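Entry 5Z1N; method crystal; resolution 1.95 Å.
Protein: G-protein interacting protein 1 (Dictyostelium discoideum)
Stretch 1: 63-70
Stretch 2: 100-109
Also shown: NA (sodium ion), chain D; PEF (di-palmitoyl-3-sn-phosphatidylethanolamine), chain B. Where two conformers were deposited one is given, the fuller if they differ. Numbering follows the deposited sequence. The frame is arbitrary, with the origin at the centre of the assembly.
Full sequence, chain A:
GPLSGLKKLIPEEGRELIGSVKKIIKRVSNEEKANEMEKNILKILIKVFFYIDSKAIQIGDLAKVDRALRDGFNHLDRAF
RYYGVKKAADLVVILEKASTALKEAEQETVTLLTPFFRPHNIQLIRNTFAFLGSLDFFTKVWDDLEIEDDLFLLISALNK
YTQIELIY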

# COMPACT_ATOMS: atom_id res chain seq x y z
N ALA A 63 -16.07 0.12 0.01
CA ALA A 63 -15.99 1.29 0.88
C ALA A 63 -15.03 1.07 2.05
O ALA A 63 -14.12 1.88 2.27
N LYS A 64 -15.21 -0.04 2.77
CA LYS A 64 -14.39 -0.33 3.94
C LYS A 64 -12.90 -0.26 3.61
O LYS A 64 -12.12 0.36 4.34
N VAL A 65 -12.49 -0.89 2.51
CA VAL A 65 -11.08 -0.84 2.14
C VAL A 65 -10.69 0.58 1.77
O VAL A 65 -9.70 1.13 2.28
N ASP A 66 -11.52 1.23 0.95
CA ASP A 66 -11.22 2.57 0.47
C ASP A 66 -10.90 3.50 1.64
O ASP A 66 -9.78 4.02 1.76
N ARG A 67 -11.87 3.65 2.54
CA ARG A 67 -11.67 4.51 3.71
C ARG A 67 -10.39 4.15 4.44
O ARG A 67 -9.55 5.03 4.72
N ALA A 68 -10.19 2.86 4.72
CA ALA A 68 -9.00 2.46 5.47
C ALA A 68 -7.75 2.92 4.75
O ALA A 68 -6.89 3.60 5.34
N LEU A 69 -7.67 2.64 3.45
CA LEU A 69 -6.48 3.03 2.69
C LEU A 69 -6.27 4.53 2.79
O LEU A 69 -5.17 4.99 3.10
N ARG A 70 -7.35 5.30 2.62
CA ARG A 70 -7.18 6.74 2.64
C ARG A 70 -6.70 7.20 4.00
O ARG A 70 -5.76 7.99 4.10
N THR A 100 -1.96 1.05 11.76
CA THR A 100 -3.24 0.50 12.18
C THR A 100 -4.25 0.63 11.06
O THR A 100 -4.98 -0.33 10.76
N ALA A 101 -4.25 1.77 10.37
CA ALA A 101 -5.18 1.94 9.26
C ALA A 101 -4.95 0.87 8.21
O ALA A 101 -5.90 0.23 7.73
N LEU A 102 -3.68 0.59 7.90
CA LEU A 102 -3.44 -0.40 6.86
C LEU A 102 -3.84 -1.79 7.35
O LEU A 102 -4.36 -2.59 6.55
N LYS A 103 -3.70 -2.06 8.65
CA LYS A 103 -4.20 -3.33 9.18
C LYS A 103 -5.68 -3.47 8.88
O LYS A 103 -6.13 -4.51 8.40
N GLU A 104 -6.45 -2.39 9.10
CA GLU A 104 -7.87 -2.43 8.78
C GLU A 104 -8.06 -2.76 7.30
O GLU A 104 -8.78 -3.70 6.95
N ALA A 105 -7.33 -2.06 6.43
CA ALA A 105 -7.42 -2.36 5.01
C ALA A 105 -7.12 -3.82 4.76
O ALA A 105 -7.87 -4.52 4.06
N GLU A 106 -6.05 -4.33 5.39
CA GLU A 106 -5.70 -5.73 5.24
C GLU A 106 -6.91 -6.61 5.51
O GLU A 106 -7.37 -7.36 4.64
N GLN A 107 -7.49 -6.45 6.70
CA GLN A 107 -8.60 -7.31 7.09
C GLN A 107 -9.72 -7.21 6.07
O GLN A 107 -10.23 -8.24 5.58
N GLU A 108 -10.05 -5.99 5.65
CA GLU A 108 -11.19 -5.87 4.75
C GLU A 108 -10.86 -6.43 3.39
O GLU A 108 -11.72 -7.09 2.77
N THR A 109 -9.62 -6.27 2.93
CA THR A 109 -9.26 -6.89 1.66
C THR A 109 -9.40 -8.40 1.76
O THR A 109 -9.95 -9.04 0.85

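The two helical segments run nearly antiparallel, at 161° between their N-to-C directions, and their axes approach to 7.8 Å. Two alanines occupy the centre of this close approach. Ala68 and Ala105 both point toward the opposing helix, and their CB atoms meet at 3.8 Å. The methyl of Ala68 sinks against the backbone of the second helix: its CB lies 3.5 Å from Ala105 N and 3.8 Å from Ala101 O, while Glu104 CG closes over the same Ala68 CB at 3.6 Å. The methyl of Ala68 thus rests on the backbone of the second helix, whereas that of Ala105 meets side chains. Nearby, Val65 CA and Ala105 CA are 4.9 Å apart.

On one flank of this alanine pair, leucine side chains fill the space. The CA-to-CB bond of Leu69 points away from the second helix, but its m,t rotamer (chi1 -73°, chi2 175°) brings the end of the chain back, placing Leu69 CD2 3.8 Å from Ala105 CB and 4.0 Å from Leu102 CD2. Leu102 behaves similarly: its CA-to-CB bond is directed sideways, and an m,t rotamer carries its tip nearer to the first helix. The other methyl of Leu69 serves the bound phosphatidylethanolamine, with Leu69 CD1 3.6 Å from PEF C39, so this leucine joins the helix contact to the acyl chain of the lipid.

Val65, a t rotamer set sideways to the contact, extends the apolar layer toward the C-terminal end of the second stretch. Its CG2 packs on Glu108 CB at 3.6 Å, and its CG1 lies 3.5 Å from Thr109 OG1 and 3.9 Å from PEF C39. The threonine hydroxyl is not left unpaired beside this methyl: in the m rotamer, Thr109 OG1 donates a hydrogen bond to Ala105 O, one turn back, at 3.0 Å.

No direct hydrogen bond joins the stretches, and the polar edge is instead linked through water. Lys64 and Glu108 both point toward the opposite helix. The lysine, m at chi1 and t thereafter, lays its aliphatic chain beside the carboxylate, with Lys64 CD 3.2 Å from Glu108 OE1. Its amine stops short of a salt bridge, Lys64 NZ being 4.2 Å from Glu108 OE1, but water 2 spans the gap, accepting from Lys64 NZ at 2.7 Å and donating to Glu108 OE1 at 2.7 Å. Glu104, in a t,p rotamer, takes part in a second bridge: water 1 donates to Glu104 OE2 at 2.9 Å and to Lys64 O at 2.7 Å.

Water 3 donates to Glu108 OE1 at 2.7 Å and to Glu108 O at 3.1 Å, and its oxygen lies 2.7 Å from the sodium ion NA. The ion is also 3.0 Å from Val65 N, at the kink where this nitrogen lacks a bond to the preceding turn, and has one further ligand elsewhere in the structure.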

# COMPACT_ATOMS: atom_id res chain seq x y z
CB ALA A 63 -17.38 1.66 1.39
CB LYS A 64 -14.74 -1.71 4.50
CG LYS A 64 -16.20 -1.92 4.84
CD LYS A 64 -16.37 -3.21 5.63
CE LYS A 64 -17.83 -3.51 5.95
NZ LYS A 64 -17.95 -4.47 7.08
CB VAL A 65 -10.79 -1.82 0.99
CG1 VAL A 65 -9.29 -1.90 0.73
CG2 VAL A 65 -11.34 -3.20 1.31
CB ASP A 66 -12.41 3.10 -0.34
CG ASP A 66 -12.30 4.58 -0.63
OD1 ASP A 66 -11.49 4.95 -1.50
OD2 ASP A 66 -13.04 5.36 -0.00
CB ARG A 67 -12.88 4.40 4.64
CG ARG A 67 -14.03 5.32 4.28
CD ARG A 67 -15.09 5.34 5.37
NE ARG A 67 -16.16 4.38 5.10
CZ ARG A 67 -17.21 4.62 4.32
NH1 ARG A 67 -18.13 3.69 4.13
NH2 ARG A 67 -17.33 5.80 3.72
CB ALA A 68 -8.99 0.95 5.68
CB LEU A 69 -6.62 2.59 1.24
CG LEU A 69 -6.48 1.09 0.97
CD1 LEU A 69 -6.75 0.79 -0.49
CD2 LEU A 69 -5.10 0.60 1.37
CB ARG A 70 -8.49 7.42 2.22
CG ARG A 70 -8.76 7.22 0.72
CD ARG A 70 -9.85 8.11 0.18
NE ARG A 70 -11.18 7.65 0.58
CZ ARG A 70 -12.03 8.38 1.29
NH1 ARG A 70 -11.69 9.60 1.70
NH2 ARG A 70 -13.22 7.89 1.61
CB THR A 100 -3.71 1.20 13.45
OG1 THR A 100 -2.82 0.87 14.52
CG2 THR A 100 -5.11 0.73 13.83
CB ALA A 101 -5.04 3.34 8.65
CB LEU A 102 -1.98 -0.34 6.41
CG LEU A 102 -1.70 0.96 5.65
CD1 LEU A 102 -0.23 1.09 5.25
CD2 LEU A 102 -2.59 1.08 4.42
CB LYS A 103 -3.91 -3.44 10.68
CG LYS A 103 -4.43 -4.72 11.35
CD LYS A 103 -3.83 -5.99 10.73
CE LYS A 103 -2.31 -6.01 10.87
NZ LYS A 103 -1.73 -7.29 10.37
CB GLU A 104 -8.53 -1.11 9.15
CG GLU A 104 -9.92 -0.90 8.59
CD GLU A 104 -10.98 -1.78 9.22
OE1 GLU A 104 -10.67 -2.50 10.20
OE2 GLU A 104 -12.13 -1.76 8.74
CB ALA A 105 -6.47 -1.46 4.21
CB GLU A 106 -4.55 -6.09 6.19
CG GLU A 106 -4.15 -7.57 6.15
CD GLU A 106 -3.10 -7.93 7.18
OE1 GLU A 106 -2.32 -7.03 7.58
OE2 GLU A 106 -3.04 -9.10 7.59
CB GLN A 107 -9.08 -6.94 8.49
CG GLN A 107 -8.03 -7.23 9.55
CD GLN A 107 -8.38 -6.66 10.91
OE1 GLN A 107 -9.20 -5.75 11.02
NE2 GLN A 107 -7.77 -7.20 11.96
CB GLU A 108 -11.65 -4.42 4.68
CG GLU A 108 -12.30 -3.95 5.97
CD GLU A 108 -13.33 -4.94 6.51
OE1 GLU A 108 -14.14 -5.46 5.71
OE2 GLU A 108 -13.32 -5.21 7.73
CB THR A 109 -7.84 -6.48 1.25
OG1 THR A 109 -7.79 -5.06 1.10
CG2 THR A 109 -7.47 -7.12 -0.08
NA NA D . -14.53 -3.00 1.90
C2 PEF B . -5.50 2.36 -10.77
C1 PEF B . -7.02 2.22 -10.80
N PEF B . -11.11 6.52 -10.85
C3 PEF B . -5.06 3.76 -11.19
C4 PEF B . -10.57 4.20 -10.44
C5 PEF B . -11.68 5.23 -10.53
C10 PEF B . -3.86 1.39 -9.33
C11 PEF B . -3.42 0.86 -7.99
C12 PEF B . -2.00 1.28 -7.64
C13 PEF B . -1.77 0.99 -6.16
C14 PEF B . -0.33 1.21 -5.71
C15 PEF B . -0.30 1.24 -4.18
C16 PEF B . 1.12 1.34 -3.64
C17 PEF B . 1.12 1.76 -2.17
C18 PEF B . 0.11 0.97 -1.34
C19 PEF B . 0.64 0.67 0.05
C20 PEF B . 1.19 1.91 0.75
C21 PEF B . 2.59 1.64 1.29
C22 PEF B . 3.22 2.91 1.87
C23 PEF B . 4.72 2.74 2.05
C24 PEF B . 5.32 3.96 2.75
C25 PEF B . 6.83 3.89 2.77
C30 PEF B . -4.23 5.02 -9.23
C31 PEF B . -4.47 5.97 -8.08
C32 PEF B . -4.56 5.19 -6.77
C33 PEF B . -5.84 4.38 -6.69
C34 PEF B . -5.65 3.16 -5.80
C35 PEF B . -6.98 2.45 -5.55
C36 PEF B . -6.76 0.98 -5.20
C37 PEF B . -7.98 0.37 -4.51
C38 PEF B . -7.81 -1.14 -4.34
C39 PEF B . -8.01 -1.57 -2.89
C40 PEF B . -7.89 -3.08 -2.72
C41 PEF B . -6.51 -3.59 -3.14
C42 PEF B . -5.40 -3.03 -2.26
C43 PEF B . -4.07 -3.71 -2.57
C44 PEF B . -2.93 -3.13 -1.74
C45 PEF B . -1.68 -3.96 -1.90
O4 PEF B . -3.20 1.19 -10.34
O5 PEF B . -3.13 4.53 -9.42
O2 PEF B . -5.09 2.16 -9.42
O3 PEF B . -5.33 4.64 -10.10
O1P PEF B . -9.24 3.00 -13.72
O2P PEF B . -9.74 1.83 -11.42
O3P PEF B . -7.57 3.08 -11.80
O4P PEF B . -9.72 4.30 -11.59
P PEF B . -9.12 2.95 -12.21
O HOH W 1 -12.79 0.43 6.98
O HOH W 2 -16.46 -6.56 6.42
O HOH W 3 -14.33 -5.46 3.01